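PDB 4XA9: gala protein type 1, 3 or 4 from Legionella pneumophila subsp. pneumophila, which is a leucine-rich repeat protein that probably binds small GTPases and may act as a GTPase activator. Local coordinates for residues Phe100-Asp105 / Tyr124-Lys129. Sequence-based numbering, arbitrary orientation.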
loop_
_atom_site.group_PDB
_atom_site.type_symbol
_atom_site.label_atom_id
_atom_site.label_comp_id
_atom_site.label_asym_id
_atom_site.label_seq_id
_atom_site.Cartn_x
_atom_site.Cartn_y
_atom_site.Cartn_z
ATOM N N PHE A 100 -9.322 1.824 3.119
ATOM C CA PHE A 100 -9.188 3.260 2.868
ATOM C C PHE A 100 -10.535 3.966 2.734
ATOM O O PHE A 100 -10.806 4.614 1.721
ATOM C CB PHE A 100 -8.350 3.504 1.611
ATOM C CG PHE A 100 -6.931 3.012 1.728
ATOM C CD1 PHE A 100 -6.610 1.695 1.427
ATOM C CD2 PHE A 100 -5.923 3.865 2.153
ATOM C CE1 PHE A 100 -5.296 1.237 1.544
ATOM C CE2 PHE A 100 -4.610 3.416 2.274
ATOM C CZ PHE A 100 -4.298 2.100 1.969
ATOM N N ASN A 101 -11.372 3.839 3.758
ATOM C CA ASN A 101 -12.693 4.473 3.748
ATOM C C ASN A 101 -13.033 5.158 5.066
ATOM O O ASN A 101 -14.154 5.621 5.252
ATOM C CB ASN A 101 -13.786 3.449 3.427
ATOM C CG ASN A 101 -14.119 3.396 1.960
ATOM O OD1 ASN A 101 -14.788 4.290 1.432
ATOM N ND2 ASN A 101 -13.687 2.336 1.291
ATOM N N GLU A 102 -12.063 5.209 5.974
ATOM C CA GLU A 102 -12.267 5.752 7.315
ATOM C C GLU A 102 -13.479 5.146 8.026
ATOM O O GLU A 102 -14.228 5.864 8.690
ATOM C CB GLU A 102 -12.422 7.274 7.254
ATOM C CG GLU A 102 -11.354 7.979 6.435
ATOM C CD GLU A 102 -11.466 9.495 6.502
ATOM O OE1 GLU A 102 -12.198 10.008 7.375
ATOM O OE2 GLU A 102 -10.824 10.179 5.673
ATOM N N ILE A 103 -13.682 3.837 7.901
ATOM C CA ILE A 103 -14.876 3.235 8.495
ATOM C C ILE A 103 -14.762 3.136 10.017
ATOM O O ILE A 103 -15.766 3.093 10.706
ATOM C CB ILE A 103 -15.179 1.830 7.923
ATOM C CG1 ILE A 103 -14.157 0.800 8.416
ATOM C CG2 ILE A 103 -15.248 1.866 6.394
ATOM C CD1 ILE A 103 -14.522 -0.628 8.043
ATOM N N GLY A 104 -13.540 3.096 10.538
ATOM C CA GLY A 104 -13.320 3.155 11.977
ATOM C C GLY A 104 -13.782 1.948 12.777
ATOM O O GLY A 104 -14.191 0.936 12.216
ATOM N N ASP A 105 -13.712 2.055 14.102
ATOM C CA ASP A 105 -14.167 0.975 14.973
ATOM C C ASP A 105 -15.672 0.751 14.862
ATOM O O ASP A 105 -16.141 -0.384 14.936
ATOM C CB ASP A 105 -13.779 1.251 16.432
ATOM C CG ASP A 105 -12.293 1.099 16.670
ATOM O OD1 ASP A 105 -11.649 0.352 15.903
ATOM O OD2 ASP A 105 -11.768 1.712 17.623
ATOM N N TYR A 124 -6.055 0.238 6.358
ATOM C CA TYR A 124 -6.077 1.678 6.651
ATOM C C TYR A 124 -7.483 2.251 6.849
ATOM O O TYR A 124 -8.015 2.923 5.975
ATOM C CB TYR A 124 -5.359 2.461 5.543
ATOM C CG TYR A 124 -4.998 3.868 5.965
ATOM C CD1 TYR A 124 -3.950 4.092 6.851
ATOM C CD2 TYR A 124 -5.712 4.968 5.498
ATOM C CE1 TYR A 124 -3.618 5.372 7.260
ATOM C CE2 TYR A 124 -5.386 6.258 5.901
ATOM C CZ TYR A 124 -4.338 6.450 6.782
ATOM O OH TYR A 124 -4.001 7.723 7.192
ATOM N N ASN A 125 -8.077 1.990 8.005
ATOM C CA ASN A 125 -9.433 2.445 8.262
ATOM C C ASN A 125 -9.597 3.035 9.656
ATOM O O ASN A 125 -10.718 3.145 10.153
ATOM C CB ASN A 125 -10.429 1.295 8.060
ATOM C CG ASN A 125 -11.073 1.313 6.682
ATOM O OD1 ASN A 125 -11.533 2.359 6.209
ATOM N ND2 ASN A 125 -11.107 0.154 6.029
ATOM N N LYS A 126 -8.478 3.419 10.268
ATOM C CA LYS A 126 -8.459 3.886 11.657
ATOM C C LYS A 126 -9.070 2.857 12.606
ATOM O O LYS A 126 -9.685 3.211 13.615
ATOM C CB LYS A 126 -9.192 5.226 11.794
ATOM C CG LYS A 126 -8.630 6.323 10.904
ATOM C CD LYS A 126 -9.394 7.635 11.061
ATOM C CE LYS A 126 -9.711 8.258 9.700
ATOM N NZ LYS A 126 -8.924 7.641 8.580
ATOM N N ILE A 127 -8.898 1.579 12.285
ATOM C CA ILE A 127 -9.359 0.521 13.173
ATOM C C ILE A 127 -8.362 0.365 14.319
ATOM O O ILE A 127 -7.158 0.315 14.099
ATOM C CB ILE A 127 -9.538 -0.808 12.417
ATOM C CG1 ILE A 127 -10.512 -0.603 11.246
ATOM C CG2 ILE A 127 -10.016 -1.914 13.363
ATOM C CD1 ILE A 127 -10.572 -1.762 10.271
ATOM N N THR A 128 -8.866 0.323 15.543
ATOM C CA THR A 128 -8.004 0.209 16.713
ATOM C C THR A 128 -8.184 -1.146 17.373
ATOM O O THR A 128 -8.859 -2.019 16.826
ATOM C CB THR A 128 -8.299 1.311 17.744
ATOM O OG1 THR A 128 -9.554 1.045 18.391
ATOM C CG2 THR A 128 -8.351 2.677 17.056
ATOM N N LYS A 129 -7.588 -1.317 18.553
ATOM C CA LYS A 129 -7.777 -2.535 19.339
ATOM C C LYS A 129 -9.257 -2.776 19.661
ATOM O O LYS A 129 -9.675 -3.913 19.883
ATOM C CB LYS A 129 -6.967 -2.469 20.640
ATOM C CG LYS A 129 -7.310 -1.279 21.539
ATOM C CD LYS A 129 -6.375 -1.215 22.745
ATOM C CE LYS A 129 -6.759 -0.089 23.692
ATOM N NZ LYS A 129 -6.697 1.246 23.042
HETATM O O HOH W 1 -9.200 5.426 6.172
HETATM O O HOH W 2 -11.979 4.179 15.100
#
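Asn125 turns its amide to the backbone of residues 101-103, part of the asparagine ladder of a leucine-rich repeat solenoid: successive turns here, with Asn101, Asn125 and Asn148, offer an asparagine, just after the strand, to the backbone of the turn before. The tight part of the contact is built round Asn125 OD1, which takes N-H groups on opposite faces of its amide plane. Asn101 N lies 2.9 Å from Asn125 OD1 and 30° out of that plane, whereas Ile103 N sits well above the other face with a nearly straight N-H (171°). Asn125 ND2 turns to Val98 O, so both ends of the buried amide are satisfied and its rotation is fixed. The same pattern repeats along the ladder: Asn101 ND2 donates to Ile74 O and Asn101 OD1 accepts from Ile79 N, and Asn148 OD1 accepts from Asn125 N and Ile127 N. Ile103 CG1 packs 3.6 Å from Asn125 CG, and Gly104 N donates to Asn125 O, 2.8 Å away.

Just past the strands, Tyr124 CB sits over one face of the Phe100 ring, offset toward its rim. The ring planes lie at 30° but are slid apart and barely overlap; Tyr124 OH bonds to the backbone of another protein's chain.

The exposed side is looser. Glu102 and Lys126 run side by side, but Glu102 OE1 and Lys126 NZ stay 4.2 Å apart, beyond a salt bridge; NZ lies beside Glu102 CG at 3.3 Å and bonds weakly to the water linking Glu102 N and Tyr124 O. Another water joins Asp105 N to Lys126 O.

Farther along, Asp105 of helix 104-113 reaches across to Thr128, the N-cap of helix 129-135. Thr128 OG1 and Asp105 OD2 are modelled 2.4 Å apart, so short that the exact length is doubtful. Thr128 N meets the syn lone pair of Asp105 OD1 at 2.8 Å, its N-H nearly straight (177°).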